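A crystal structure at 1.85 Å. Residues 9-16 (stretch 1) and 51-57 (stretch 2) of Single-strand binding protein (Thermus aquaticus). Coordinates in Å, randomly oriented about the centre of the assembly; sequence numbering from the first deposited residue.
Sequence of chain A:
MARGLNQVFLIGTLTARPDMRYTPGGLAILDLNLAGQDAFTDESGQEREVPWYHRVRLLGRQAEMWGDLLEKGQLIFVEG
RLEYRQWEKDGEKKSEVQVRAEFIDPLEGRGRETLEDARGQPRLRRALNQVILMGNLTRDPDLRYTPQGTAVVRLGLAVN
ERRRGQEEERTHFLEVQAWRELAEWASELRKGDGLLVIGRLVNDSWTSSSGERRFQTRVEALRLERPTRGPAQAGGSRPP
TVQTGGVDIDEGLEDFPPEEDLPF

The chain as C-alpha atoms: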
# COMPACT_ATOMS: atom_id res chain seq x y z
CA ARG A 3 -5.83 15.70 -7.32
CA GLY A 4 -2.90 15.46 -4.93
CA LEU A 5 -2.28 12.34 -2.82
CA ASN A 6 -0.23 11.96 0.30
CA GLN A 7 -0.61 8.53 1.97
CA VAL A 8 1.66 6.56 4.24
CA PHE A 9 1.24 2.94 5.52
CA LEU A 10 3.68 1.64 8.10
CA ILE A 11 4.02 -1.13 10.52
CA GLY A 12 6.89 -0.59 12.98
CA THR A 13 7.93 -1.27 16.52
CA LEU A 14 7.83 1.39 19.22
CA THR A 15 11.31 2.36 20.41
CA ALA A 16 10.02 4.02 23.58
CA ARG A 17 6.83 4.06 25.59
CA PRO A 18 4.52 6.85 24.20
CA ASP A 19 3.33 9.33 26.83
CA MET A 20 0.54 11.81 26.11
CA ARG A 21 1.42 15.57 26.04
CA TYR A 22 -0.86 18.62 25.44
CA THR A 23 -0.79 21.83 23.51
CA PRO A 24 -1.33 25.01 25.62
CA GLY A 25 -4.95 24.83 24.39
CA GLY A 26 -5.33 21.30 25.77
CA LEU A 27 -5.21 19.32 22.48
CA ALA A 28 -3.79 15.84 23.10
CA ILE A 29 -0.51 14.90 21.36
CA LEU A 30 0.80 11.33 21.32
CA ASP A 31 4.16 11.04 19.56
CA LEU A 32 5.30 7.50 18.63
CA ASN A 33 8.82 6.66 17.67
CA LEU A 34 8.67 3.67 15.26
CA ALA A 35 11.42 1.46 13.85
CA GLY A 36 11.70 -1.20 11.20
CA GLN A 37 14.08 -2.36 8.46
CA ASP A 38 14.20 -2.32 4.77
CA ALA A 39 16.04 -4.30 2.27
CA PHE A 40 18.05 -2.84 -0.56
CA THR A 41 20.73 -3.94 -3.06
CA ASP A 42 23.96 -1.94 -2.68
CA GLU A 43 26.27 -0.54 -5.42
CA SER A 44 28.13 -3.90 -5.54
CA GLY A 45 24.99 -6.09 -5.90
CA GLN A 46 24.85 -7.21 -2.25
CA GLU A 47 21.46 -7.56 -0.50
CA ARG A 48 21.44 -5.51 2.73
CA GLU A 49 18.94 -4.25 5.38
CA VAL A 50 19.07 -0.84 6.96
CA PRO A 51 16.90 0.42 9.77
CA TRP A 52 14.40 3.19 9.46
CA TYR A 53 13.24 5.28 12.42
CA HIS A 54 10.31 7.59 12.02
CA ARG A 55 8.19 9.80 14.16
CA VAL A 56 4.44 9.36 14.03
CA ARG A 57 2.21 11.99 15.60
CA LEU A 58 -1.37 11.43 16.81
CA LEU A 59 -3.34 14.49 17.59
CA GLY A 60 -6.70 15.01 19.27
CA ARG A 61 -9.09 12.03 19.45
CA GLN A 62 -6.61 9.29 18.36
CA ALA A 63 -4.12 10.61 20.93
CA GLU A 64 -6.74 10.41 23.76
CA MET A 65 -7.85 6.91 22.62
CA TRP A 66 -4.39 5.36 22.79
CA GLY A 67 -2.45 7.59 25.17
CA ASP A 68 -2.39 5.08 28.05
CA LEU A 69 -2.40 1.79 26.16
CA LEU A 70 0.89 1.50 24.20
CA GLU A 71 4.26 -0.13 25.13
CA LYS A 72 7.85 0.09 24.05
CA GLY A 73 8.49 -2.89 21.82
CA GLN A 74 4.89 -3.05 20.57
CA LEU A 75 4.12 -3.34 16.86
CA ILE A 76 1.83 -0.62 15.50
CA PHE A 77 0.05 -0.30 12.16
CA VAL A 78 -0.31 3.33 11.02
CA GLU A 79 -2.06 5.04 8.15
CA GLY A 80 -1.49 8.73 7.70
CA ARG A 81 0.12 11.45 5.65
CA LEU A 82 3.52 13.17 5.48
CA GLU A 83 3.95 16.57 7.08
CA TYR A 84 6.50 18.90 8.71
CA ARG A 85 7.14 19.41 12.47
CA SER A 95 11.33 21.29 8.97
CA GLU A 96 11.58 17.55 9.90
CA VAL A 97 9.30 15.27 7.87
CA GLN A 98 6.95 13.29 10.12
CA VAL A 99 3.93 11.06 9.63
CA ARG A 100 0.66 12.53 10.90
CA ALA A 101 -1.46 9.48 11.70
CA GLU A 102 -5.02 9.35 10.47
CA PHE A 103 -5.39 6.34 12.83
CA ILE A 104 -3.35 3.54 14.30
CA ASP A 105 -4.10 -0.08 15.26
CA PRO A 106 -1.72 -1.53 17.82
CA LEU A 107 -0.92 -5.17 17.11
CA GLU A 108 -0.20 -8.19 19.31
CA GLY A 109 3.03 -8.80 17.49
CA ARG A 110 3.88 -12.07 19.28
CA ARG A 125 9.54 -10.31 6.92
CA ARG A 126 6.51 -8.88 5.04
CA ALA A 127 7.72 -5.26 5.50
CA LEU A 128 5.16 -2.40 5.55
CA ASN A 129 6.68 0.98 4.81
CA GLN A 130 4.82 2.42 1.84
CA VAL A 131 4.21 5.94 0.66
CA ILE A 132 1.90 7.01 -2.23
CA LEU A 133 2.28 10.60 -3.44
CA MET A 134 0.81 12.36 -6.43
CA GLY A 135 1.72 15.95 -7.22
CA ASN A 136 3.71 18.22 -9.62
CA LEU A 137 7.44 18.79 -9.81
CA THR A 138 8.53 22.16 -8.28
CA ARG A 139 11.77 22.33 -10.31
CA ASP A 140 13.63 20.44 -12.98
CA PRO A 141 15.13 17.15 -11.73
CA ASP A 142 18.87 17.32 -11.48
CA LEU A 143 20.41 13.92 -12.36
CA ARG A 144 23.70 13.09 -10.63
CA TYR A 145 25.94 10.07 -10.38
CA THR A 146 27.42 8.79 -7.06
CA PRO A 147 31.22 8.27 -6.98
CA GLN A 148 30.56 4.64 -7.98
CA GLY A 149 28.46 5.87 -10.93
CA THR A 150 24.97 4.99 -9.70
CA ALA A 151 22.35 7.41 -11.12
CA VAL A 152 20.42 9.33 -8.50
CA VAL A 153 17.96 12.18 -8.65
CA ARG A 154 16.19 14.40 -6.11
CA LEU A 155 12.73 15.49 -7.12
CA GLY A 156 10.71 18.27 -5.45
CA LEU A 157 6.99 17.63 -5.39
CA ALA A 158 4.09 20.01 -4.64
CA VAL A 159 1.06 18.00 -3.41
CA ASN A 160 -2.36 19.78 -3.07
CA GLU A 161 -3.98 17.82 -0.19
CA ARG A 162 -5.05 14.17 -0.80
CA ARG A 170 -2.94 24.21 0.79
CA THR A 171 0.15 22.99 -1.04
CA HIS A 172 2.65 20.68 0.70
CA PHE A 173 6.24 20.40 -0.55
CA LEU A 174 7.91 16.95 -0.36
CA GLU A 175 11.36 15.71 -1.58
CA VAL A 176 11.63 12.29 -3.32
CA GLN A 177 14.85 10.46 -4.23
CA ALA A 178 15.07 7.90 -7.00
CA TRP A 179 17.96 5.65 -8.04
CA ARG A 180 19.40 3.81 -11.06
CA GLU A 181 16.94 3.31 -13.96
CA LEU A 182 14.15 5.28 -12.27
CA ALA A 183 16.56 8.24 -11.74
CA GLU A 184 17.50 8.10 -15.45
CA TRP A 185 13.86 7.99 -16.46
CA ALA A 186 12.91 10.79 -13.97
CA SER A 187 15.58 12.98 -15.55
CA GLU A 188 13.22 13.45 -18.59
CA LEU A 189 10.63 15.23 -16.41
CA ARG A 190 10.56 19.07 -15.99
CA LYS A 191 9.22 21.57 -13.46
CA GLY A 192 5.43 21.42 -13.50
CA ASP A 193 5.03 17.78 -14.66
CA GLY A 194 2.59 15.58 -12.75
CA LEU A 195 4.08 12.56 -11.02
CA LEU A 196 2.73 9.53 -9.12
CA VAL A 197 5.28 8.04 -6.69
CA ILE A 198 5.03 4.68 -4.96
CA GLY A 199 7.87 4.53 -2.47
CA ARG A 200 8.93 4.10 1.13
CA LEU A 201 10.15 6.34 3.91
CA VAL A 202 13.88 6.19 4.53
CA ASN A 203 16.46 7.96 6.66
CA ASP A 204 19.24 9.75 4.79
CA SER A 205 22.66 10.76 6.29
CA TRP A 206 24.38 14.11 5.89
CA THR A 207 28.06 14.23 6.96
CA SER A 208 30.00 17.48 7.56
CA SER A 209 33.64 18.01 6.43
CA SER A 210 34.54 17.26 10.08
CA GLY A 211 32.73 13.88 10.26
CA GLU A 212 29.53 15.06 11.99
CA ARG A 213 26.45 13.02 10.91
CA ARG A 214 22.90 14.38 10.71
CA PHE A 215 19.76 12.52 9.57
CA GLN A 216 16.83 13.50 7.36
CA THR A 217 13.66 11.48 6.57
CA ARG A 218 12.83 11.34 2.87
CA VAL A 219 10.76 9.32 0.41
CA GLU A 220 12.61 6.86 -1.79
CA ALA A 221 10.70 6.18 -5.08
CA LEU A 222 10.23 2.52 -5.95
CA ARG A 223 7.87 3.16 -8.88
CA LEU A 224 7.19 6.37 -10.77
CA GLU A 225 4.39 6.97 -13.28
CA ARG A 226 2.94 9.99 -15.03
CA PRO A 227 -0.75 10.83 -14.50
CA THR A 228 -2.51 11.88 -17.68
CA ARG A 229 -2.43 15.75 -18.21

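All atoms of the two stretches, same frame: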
# COMPACT_ATOMS: atom_id res chain seq x y z
N PHE A 9 1.68 4.18 4.85
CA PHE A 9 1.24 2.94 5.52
C PHE A 9 2.48 2.37 6.12
O PHE A 9 3.51 2.25 5.43
CB PHE A 9 0.68 1.92 4.47
CG PHE A 9 -0.33 2.53 3.53
CD1 PHE A 9 -1.69 2.38 3.77
CD2 PHE A 9 0.07 3.30 2.41
CE1 PHE A 9 -2.66 3.03 2.94
CE2 PHE A 9 -0.91 3.91 1.57
CZ PHE A 9 -2.24 3.78 1.84
N LEU A 10 2.46 2.07 7.43
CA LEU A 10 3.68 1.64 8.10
C LEU A 10 3.27 0.64 9.11
O LEU A 10 2.19 0.78 9.74
CB LEU A 10 4.24 2.79 8.96
CG LEU A 10 5.11 3.86 8.43
CD1 LEU A 10 5.48 4.79 9.63
CD2 LEU A 10 6.32 3.20 7.71
N ILE A 11 4.07 -0.39 9.26
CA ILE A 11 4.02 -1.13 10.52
C ILE A 11 5.43 -1.03 11.07
O ILE A 11 6.39 -1.35 10.36
CB ILE A 11 3.67 -2.64 10.27
CG1 ILE A 11 2.25 -2.76 9.69
CG2 ILE A 11 3.90 -3.48 11.60
CD1 ILE A 11 1.90 -4.24 9.19
N GLY A 12 5.57 -0.68 12.35
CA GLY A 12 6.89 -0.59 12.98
C GLY A 12 6.77 -0.88 14.44
O GLY A 12 5.66 -0.96 15.00
N THR A 13 7.92 -0.98 15.11
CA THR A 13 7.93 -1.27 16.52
C THR A 13 8.26 0.01 17.28
O THR A 13 9.18 0.77 16.88
CB THR A 13 9.09 -2.25 16.76
OG1 THR A 13 8.78 -3.44 16.05
CG2 THR A 13 9.19 -2.65 18.23
N LEU A 14 7.55 0.22 18.38
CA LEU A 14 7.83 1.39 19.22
C LEU A 14 9.20 1.28 19.94
O LEU A 14 9.54 0.26 20.60
CB LEU A 14 6.71 1.58 20.25
CG LEU A 14 5.36 2.11 19.72
CD1 LEU A 14 4.28 1.91 20.79
CD2 LEU A 14 5.42 3.66 19.40
N THR A 15 10.00 2.34 19.80
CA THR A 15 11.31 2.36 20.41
C THR A 15 11.32 2.98 21.77
O THR A 15 12.38 2.98 22.39
CB THR A 15 12.35 3.12 19.57
OG1 THR A 15 11.83 4.45 19.33
CG2 THR A 15 12.50 2.46 18.21
N ALA A 16 10.19 3.51 22.23
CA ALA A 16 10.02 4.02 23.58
C ALA A 16 8.57 3.97 23.92
O ALA A 16 7.71 3.97 23.02
CB ALA A 16 10.56 5.49 23.72
N PRO A 51 18.02 -0.04 8.96
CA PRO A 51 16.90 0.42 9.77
C PRO A 51 16.33 1.73 9.28
O PRO A 51 17.02 2.52 8.57
CB PRO A 51 17.51 0.59 11.15
CG PRO A 51 19.02 0.67 10.91
CD PRO A 51 19.32 -0.04 9.70
N TRP A 52 15.05 1.92 9.62
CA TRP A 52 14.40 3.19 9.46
C TRP A 52 13.88 3.50 10.86
O TRP A 52 13.58 2.56 11.63
CB TRP A 52 13.27 3.12 8.40
CG TRP A 52 12.13 2.12 8.54
CD1 TRP A 52 11.96 0.94 7.82
CD2 TRP A 52 10.96 2.27 9.36
NE1 TRP A 52 10.75 0.37 8.18
CE2 TRP A 52 10.12 1.16 9.10
CE3 TRP A 52 10.54 3.23 10.31
CZ2 TRP A 52 8.87 0.98 9.73
CZ3 TRP A 52 9.28 3.05 10.95
CH2 TRP A 52 8.47 1.91 10.64
N TYR A 53 13.79 4.79 11.19
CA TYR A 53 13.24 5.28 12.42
C TYR A 53 12.40 6.45 11.99
O TYR A 53 12.90 7.37 11.33
CB TYR A 53 14.34 5.83 13.41
CG TYR A 53 15.30 4.74 13.78
CD1 TYR A 53 16.44 4.47 13.00
CD2 TYR A 53 15.03 3.91 14.88
CE1 TYR A 53 17.32 3.41 13.33
CE2 TYR A 53 15.91 2.83 15.21
CZ TYR A 53 17.05 2.60 14.44
OH TYR A 53 17.88 1.54 14.79
N HIS A 54 11.14 6.46 12.40
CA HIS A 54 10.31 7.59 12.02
C HIS A 54 9.39 7.97 13.13
O HIS A 54 8.85 7.09 13.82
CB HIS A 54 9.45 7.24 10.81
CG HIS A 54 10.25 6.91 9.60
ND1 HIS A 54 11.20 7.78 9.09
CD2 HIS A 54 10.23 5.84 8.78
CE1 HIS A 54 11.74 7.25 8.01
NE2 HIS A 54 11.20 6.05 7.83
N ARG A 55 9.12 9.26 13.20
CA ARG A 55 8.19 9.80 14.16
C ARG A 55 6.78 9.78 13.60
O ARG A 55 6.56 10.10 12.43
CB ARG A 55 8.55 11.22 14.53
CG ARG A 55 7.51 11.86 15.48
CD ARG A 55 7.77 11.61 16.97
NE ARG A 55 8.28 12.83 17.60
CZ ARG A 55 9.36 12.90 18.36
NH1 ARG A 55 10.09 11.82 18.60
NH2 ARG A 55 9.72 14.06 18.88
N VAL A 56 5.84 9.35 14.41
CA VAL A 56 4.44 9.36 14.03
C VAL A 56 3.70 10.17 15.10
O VAL A 56 3.74 9.81 16.30
CB VAL A 56 3.86 7.93 13.95
CG1 VAL A 56 2.32 7.94 13.68
CG2 VAL A 56 4.55 7.16 12.78
N ARG A 57 2.97 11.18 14.65
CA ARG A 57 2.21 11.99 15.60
C ARG A 57 0.71 11.72 15.51
O ARG A 57 0.13 11.85 14.41
CB ARG A 57 2.45 13.46 15.28
CG ARG A 57 1.63 14.41 16.16
CD ARG A 57 2.21 15.82 16.14
NE ARG A 57 3.38 15.86 17.03
CZ ARG A 57 4.03 16.98 17.36
NH1 ARG A 57 3.67 18.13 16.83
NH2 ARG A 57 5.04 16.94 18.20

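Strands 9-14 and 51-57 cross almost perpendicularly: their N-to-C directions differ by 91° and their axes approach no closer than 8.8 Å. The nearest CA atoms, of Gly12 and Tyr53, are 8.7 Å apart, too far for sheet pairing, and no hydrogen bond links the stretches. Side chains of the second stretch meet side chains and backbone of the first, burying 250 Å² over both sides.

Trp52 dominates its own side. Its CA-to-CB bond points sideways, but chi1 of 57° (p) and chi2 of -104° bring the indole end to the first strand. Leu10, whose CA-to-CB bond points toward the second strand, is m,t (-85°, -178°); its CD2 lies over one indole face, 4.2 Å from the Trp52 six-membered ring centroid and 27° off its normal, a CH-pi contact. Leu10 CD1 meets Val56 CG2 at 4.1 Å while remaining 4.3 Å from Trp52 CH2; the indole is within reach of both methyls.

At the indole edge, Ile11 O lies 3.5 Å from Trp52 CZ2, while the Ile11 CA-to-CB bond points away. Gly12 CA approaches Trp52 CH2 at 3.8 Å; an ideal Gly12 CB would clash, 2.6 Å from Trp52 CH2.

Thr15 (chi1 55°, p) places CG2 4.4 Å from Tyr53 CD2, at the ring edge; Tyr53 starts sideways, but its ring (chi1 -61°, m; chi2 88°) comes nearer.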